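Local coordinates for MB2760 (Mycobacterium tuberculosis, PDB 2BNG), which hydrolyses bulky lipophilic epoxides such as 9,10-epoxystearic acid and cholesterol 5,6-oxide to diols, although its physiological substrates remain unidentified, at residues S52-R55 / R59-T62; N26-Q29 / T35-A38. All coordinates share one frame; numbering follows the deposited sequence.

Interaction 1: S52-R55 / R59-T62; sequences SRIR and RTAT
Arg59, at the start of the 59-62 segment, reaches back over the end of strand 52-55 and turns one face of its guanidinium toward Ile54 CG2 and the carbonyl oxygen of Arg55. The contact is loose. Arg59 NE stands 4.4 Å from Ile54 CG2, and Arg59 NH1 comes within 3.8 Å of Arg55 O without forming a hydrogen bond. CG lies anti to the backbone N (chi1 177°), and a bend at chi3 swings the planar group back over the strand end at the exposed margin of the contact.

Thr60 follows one residue later and makes the close approach. Its OG1 meets Ile54 CG2 at 3.2 Å and Ile54 CB at 3.9 Å, and the two side chains cross obliquely. With chi1 at -61° the hydroxyl sits beside the backbone N, where it also hydrogen-bonds to Gly56 O, one turn earlier. The polar end of this buried threonine is thus satisfied by the residue that immediately precedes its helix, and what it offers the isoleucine is packing surface. On the strand side, CG2 of Ile54 does the touching, while the backbone of the same residue is hydrogen-bonded to Tyr46. Thr60 also rests on Leu44 and Tyr46, so it spans both strands.

Strand 52-55 pairs antiparallel with 44-48 at one margin of the curved mixed sheet, and helix 57-65 folds back over this hairpin through a very short connection, an arrangement consistent with the NTF2-like cone of limonene-epoxide-hydrolase relatives.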
ATOM      1  N   SER C  52      -8.895 -36.542 -39.725  1.00 36.79           N
ATOM      2  CA  SER C  52      -8.956 -37.673 -38.839  1.00 37.68           C
ATOM      3  C   SER C  52     -10.169 -37.585 -37.944  1.00 38.27           C
ATOM      4  O   SER C  52     -10.589 -36.485 -37.525  1.00 37.39           O
ATOM      5  CB  SER C  52      -7.670 -37.796 -38.002  1.00 36.92           C
ATOM      6  OG  SER C  52      -7.559 -36.795 -37.005  1.00 35.06           O
ATOM      7  N   ARG C  53     -10.740 -38.756 -37.686  1.00 40.06           N
ATOM      8  CA  ARG C  53     -11.731 -38.914 -36.648  1.00 41.71           C
ATOM      9  C   ARG C  53     -11.420 -40.120 -35.766  1.00 42.35           C
ATOM     10  O   ARG C  53     -11.171 -41.213 -36.256  1.00 43.60           O
ATOM     11  CB  ARG C  53     -13.141 -39.014 -37.212  1.00 42.24           C
ATOM     12  CG  ARG C  53     -14.110 -39.115 -36.059  1.00 44.70           C
ATOM     13  CD  ARG C  53     -15.533 -39.318 -36.444  1.00 49.33           C
ATOM     14  NE  ARG C  53     -16.036 -38.103 -37.029  1.00 54.73           N
ATOM     15  CZ  ARG C  53     -16.439 -38.066 -38.277  1.00 57.95           C
ATOM     16  NH1 ARG C  53     -16.406 -39.184 -38.981  1.00 60.54           N
ATOM     17  NH2 ARG C  53     -16.887 -36.945 -38.798  1.00 58.00           N
ATOM     18  N   ILE C  54     -11.426 -39.894 -34.460  1.00 42.34           N
ATOM     19  CA  ILE C  54     -11.245 -40.958 -33.486  1.00 43.48           C
ATOM     20  C   ILE C  54     -12.423 -40.914 -32.537  1.00 43.71           C
ATOM     21  O   ILE C  54     -12.886 -39.828 -32.149  1.00 42.59           O
ATOM     22  CB  ILE C  54      -9.911 -40.798 -32.697  1.00 42.70           C
ATOM     23  CG1 ILE C  54      -8.722 -41.087 -33.614  1.00 44.57           C
ATOM     24  CG2 ILE C  54      -9.854 -41.743 -31.504  1.00 43.50           C
ATOM     25  CD1 ILE C  54      -7.360 -40.907 -32.942  1.00 43.09           C
ATOM     26  N   ARG C  55     -12.885 -42.100 -32.160  1.00 45.30           N
ATOM     27  CA  ARG C  55     -13.949 -42.260 -31.181  1.00 46.70           C
ATOM     28  C   ARG C  55     -13.500 -42.924 -29.898  1.00 46.46           C
ATOM     29  O   ARG C  55     -12.939 -44.014 -29.922  1.00 47.71           O
ATOM     30  CB  ARG C  55     -15.038 -43.093 -31.788  1.00 48.59           C
ATOM     31  CG  ARG C  55     -15.354 -42.575 -33.122  1.00 52.24           C
ATOM     32  CD  ARG C  55     -16.556 -43.193 -33.579  1.00 60.22           C
ATOM     33  NE  ARG C  55     -17.474 -42.908 -32.506  1.00 64.12           N
ATOM     34  CZ  ARG C  55     -18.534 -42.128 -32.622  1.00 65.94           C
ATOM     35  NH1 ARG C  55     -18.886 -41.547 -33.745  1.00 65.74           N
ATOM     36  NH2 ARG C  55     -19.269 -41.930 -31.590  1.00 66.37           N
ATOM     37  N   ARG C  59      -9.148 -44.250 -25.852  1.00 45.03           N
ATOM     38  CA  ARG C  59      -8.304 -44.499 -26.971  1.00 45.14           C
ATOM     39  C   ARG C  59      -7.544 -43.223 -27.362  1.00 42.78           C
ATOM     40  O   ARG C  59      -6.354 -43.298 -27.672  1.00 42.27           O
ATOM     41  CB  ARG C  59      -9.142 -45.062 -28.104  1.00 46.35           C
ATOM     42  CG  ARG C  59      -8.384 -45.291 -29.354  1.00 49.75           C
ATOM     43  CD  ARG C  59      -8.992 -46.415 -30.120  1.00 57.38           C
ATOM     44  NE  ARG C  59      -9.143 -46.076 -31.517  1.00 61.88           N
ATOM     45  CZ  ARG C  59     -10.235 -46.304 -32.238  1.00 64.99           C
ATOM     46  NH1 ARG C  59     -11.273 -46.902 -31.738  1.00 66.35           N
ATOM     47  NH2 ARG C  59     -10.290 -45.959 -33.487  1.00 64.43           N
ATOM     48  N   THR C  60      -8.224 -42.066 -27.317  1.00 41.18           N
ATOM     49  CA  THR C  60      -7.584 -40.766 -27.604  1.00 39.03           C
ATOM     50  C   THR C  60      -6.564 -40.394 -26.520  1.00 38.61           C
ATOM     51  O   THR C  60      -5.450 -39.947 -26.831  1.00 37.29           O
ATOM     52  CB  THR C  60      -8.628 -39.633 -27.764  1.00 38.41           C
ATOM     53  OG1 THR C  60      -9.486 -39.938 -28.868  1.00 38.13           O
ATOM     54  CG2 THR C  60      -7.955 -38.278 -28.004  1.00 34.76           C
ATOM     55  N   ALA C  61      -6.959 -40.603 -25.260  1.00 39.24           N
ATOM     56  CA  ALA C  61      -6.109 -40.323 -24.108  1.00 39.23           C
ATOM     57  C   ALA C  61      -4.785 -41.086 -24.154  1.00 40.03           C
ATOM     58  O   ALA C  61      -3.729 -40.490 -23.906  1.00 39.28           O
ATOM     59  CB  ALA C  61      -6.842 -40.585 -22.817  1.00 39.85           C
ATOM     60  N   THR C  62      -4.826 -42.383 -24.487  1.00 41.44           N
ATOM     61  CA  THR C  62      -3.571 -43.148 -24.528  1.00 42.48           C
ATOM     62  C   THR C  62      -2.762 -42.887 -25.805  1.00 42.08           C
ATOM     63  O   THR C  62      -1.530 -42.964 -25.791  1.00 42.05           O
ATOM     64  CB  THR C  62      -3.699 -44.690 -24.184  1.00 44.52           C
ATOM     65  OG1 THR C  62      -4.449 -45.370 -25.175  1.00 44.49           O
ATOM     66  CG2 THR C  62      -4.426 -44.913 -22.916  1.00 44.97           C
TER

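Interaction 2: N26-Q29 / T35-A38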
ATOM      1  N   ASN C  26      -4.094 -26.779 -21.507  1.00 32.77           N
ATOM      2  CA  ASN C  26      -2.870 -26.639 -20.722  1.00 33.32           C
ATOM      3  C   ASN C  26      -2.310 -28.007 -20.371  1.00 33.23           C
ATOM      4  O   ASN C  26      -1.101 -28.220 -20.423  1.00 33.48           O
ATOM      5  CB  ASN C  26      -3.061 -25.763 -19.471  1.00 34.47           C
ATOM      6  CG  ASN C  26      -3.276 -24.276 -19.821  1.00 36.98           C
ATOM      7  OD1 ASN C  26      -2.558 -23.696 -20.647  1.00 38.41           O
ATOM      8  ND2 ASN C  26      -4.273 -23.668 -19.201  1.00 38.79           N
ATOM      9  N   ALA C  27      -3.186 -28.954 -20.060  1.00 32.97           N
ATOM     10  CA  ALA C  27      -2.747 -30.294 -19.709  1.00 33.59           C
ATOM     11  C   ALA C  27      -1.985 -30.975 -20.839  1.00 33.55           C
ATOM     12  O   ALA C  27      -0.989 -31.651 -20.588  1.00 34.65           O
ATOM     13  CB  ALA C  27      -3.931 -31.161 -19.253  1.00 33.61           C
ATOM     14  N   LEU C  28      -2.448 -30.793 -22.076  1.00 33.41           N
ATOM     15  CA  LEU C  28      -1.753 -31.301 -23.259  1.00 33.69           C
ATOM     16  C   LEU C  28      -0.367 -30.696 -23.418  1.00 33.94           C
ATOM     17  O   LEU C  28       0.614 -31.404 -23.659  1.00 34.46           O
ATOM     18  CB  LEU C  28      -2.526 -30.967 -24.519  1.00 32.93           C
ATOM     19  CG  LEU C  28      -3.665 -31.816 -25.031  1.00 34.74           C
ATOM     20  CD1 LEU C  28      -4.162 -31.124 -26.294  1.00 33.89           C
ATOM     21  CD2 LEU C  28      -3.221 -33.244 -25.323  1.00 35.74           C
ATOM     22  N   GLN C  29      -0.303 -29.376 -23.316  1.00 34.46           N
ATOM     23  CA  GLN C  29       0.946 -28.649 -23.432  1.00 36.00           C
ATOM     24  C   GLN C  29       1.901 -29.100 -22.316  1.00 37.01           C
ATOM     25  O   GLN C  29       3.087 -29.310 -22.553  1.00 37.44           O
ATOM     26  CB  GLN C  29       0.676 -27.134 -23.378  1.00 35.70           C
ATOM     27  CG  GLN C  29       1.949 -26.318 -23.378  1.00 37.97           C
ATOM     28  CD  GLN C  29       1.767 -24.858 -23.743  1.00 39.68           C
ATOM     29  OE1 GLN C  29       2.734 -24.142 -23.782  1.00 42.47           O
ATOM     30  NE2 GLN C  29       0.553 -24.421 -24.029  1.00 39.47           N
ATOM     31  N   THR C  35      -4.588 -35.582 -15.948  1.00 43.66           N
ATOM     32  CA  THR C  35      -5.622 -34.578 -16.204  1.00 42.48           C
ATOM     33  C   THR C  35      -6.251 -34.747 -17.597  1.00 41.82           C
ATOM     34  O   THR C  35      -7.460 -34.579 -17.758  1.00 42.36           O
ATOM     35  CB  THR C  35      -5.076 -33.152 -16.013  1.00 41.66           C
ATOM     36  OG1 THR C  35      -4.592 -33.020 -14.672  1.00 41.95           O
ATOM     37  CG2 THR C  35      -6.137 -32.096 -16.283  1.00 39.16           C
ATOM     38  N   VAL C  36      -5.436 -35.079 -18.596  1.00 40.79           N
ATOM     39  CA  VAL C  36      -5.955 -35.388 -19.932  1.00 40.06           C
ATOM     40  C   VAL C  36      -6.969 -36.556 -19.864  1.00 41.48           C
ATOM     41  O   VAL C  36      -8.066 -36.483 -20.428  1.00 41.60           O
ATOM     42  CB  VAL C  36      -4.817 -35.697 -20.925  1.00 39.26           C
ATOM     43  CG1 VAL C  36      -5.372 -36.355 -22.197  1.00 37.92           C
ATOM     44  CG2 VAL C  36      -4.018 -34.416 -21.228  1.00 37.10           C
ATOM     45  N   ASP C  37      -6.599 -37.611 -19.145  1.00 42.89           N
ATOM     46  CA  ASP C  37      -7.487 -38.753 -18.873  1.00 44.94           C
ATOM     47  C   ASP C  37      -8.793 -38.417 -18.175  1.00 44.98           C
ATOM     48  O   ASP C  37      -9.851 -38.915 -18.551  1.00 45.80           O
ATOM     49  CB  ASP C  37      -6.776 -39.782 -18.000  1.00 46.93           C
ATOM     50  CG  ASP C  37      -5.878 -40.663 -18.792  1.00 50.36           C
ATOM     51  OD1 ASP C  37      -6.231 -40.968 -19.947  1.00 53.71           O
ATOM     52  OD2 ASP C  37      -4.813 -41.048 -18.285  1.00 55.05           O
ATOM     53  N   ALA C  38      -8.711 -37.605 -17.135  1.00 44.40           N
ATOM     54  CA  ALA C  38      -9.902 -37.156 -16.428  1.00 44.56           C
ATOM     55  C   ALA C  38     -10.785 -36.240 -17.293  1.00 43.34           C
ATOM     56  O   ALA C  38     -12.007 -36.238 -17.127  1.00 44.57           O
ATOM     57  CB  ALA C  38      -9.512 -36.460 -15.141  1.00 44.63           C
TER
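Ala27 turns its methyl group into the angle between two consecutive side chains, overlapping Thr35 CG2 and Val36 CG2, each 3.8 Å from its CB. This is helix-to-helix packing within the α+β fold of the NTF2-like superfamily: the C-terminal part of helix 13-30 is laid against the short helix 33-39, which follows it after a tight turn. With just a methyl group on the alanine, the backbones run close, the CA atoms of Ala27 and Val36 being 6.0 Å apart.

No hydrogen bond crosses the interface; methyl groups and one stretch of backbone make it up. Thr35 contributes its methyl to the partly exposed margin and keeps its hydroxyl for a hydrogen bond to OD2 of Asp32, just ahead of helix 33-39. The split between the two branches follows from chi1 (-59°): CG2 stands anti to the backbone N, toward Ala27, while OG1 lies beside that N.

Deeper in, Leu28 joins from the flank. Its CD2 lies 4.3 Å from Val36 CG2, and its side chain also packs on Leu64 of helix 57-65. The same leucine sits about 7 Å, side chain to side chain, from both Asp93 and Asp122, the residues assigned as proton donor and proton acceptor, so this apolar core adjoins the likely catalytic centre.

Val36 places one methyl at the junction of these contacts. Its chi1 of 166° sets CG2 anti to the carbonyl carbon, and that branch lies against the peptide linking Ala27 to Leu28, 4.0 Å from Ala27 C and likewise 4.0 Å from Leu28 N.

How the interactions relate
Interactions 1 and 2 follow one another along the chain, their centres about 14 Å apart, and helix 57-65 connects them. Leu64, on that helix, meets Leu28 of the 26-29 segment, and the carboxylate of Asp37 forms a salt bridge with Arg65 near the helix end. Interaction 2 is a buried, largely aliphatic helix-helix contact whose leucine lies near the assigned active-site aspartates. Interaction 1, strand against helix at the sheet margin, is only partly buried and mixes an aliphatic branch with a hydroxyl and an exposed guanidinium. Neither contact has a hydrogen bond between its own segments; in both, a threonine hydroxyl is bonded to a residue close by in sequence.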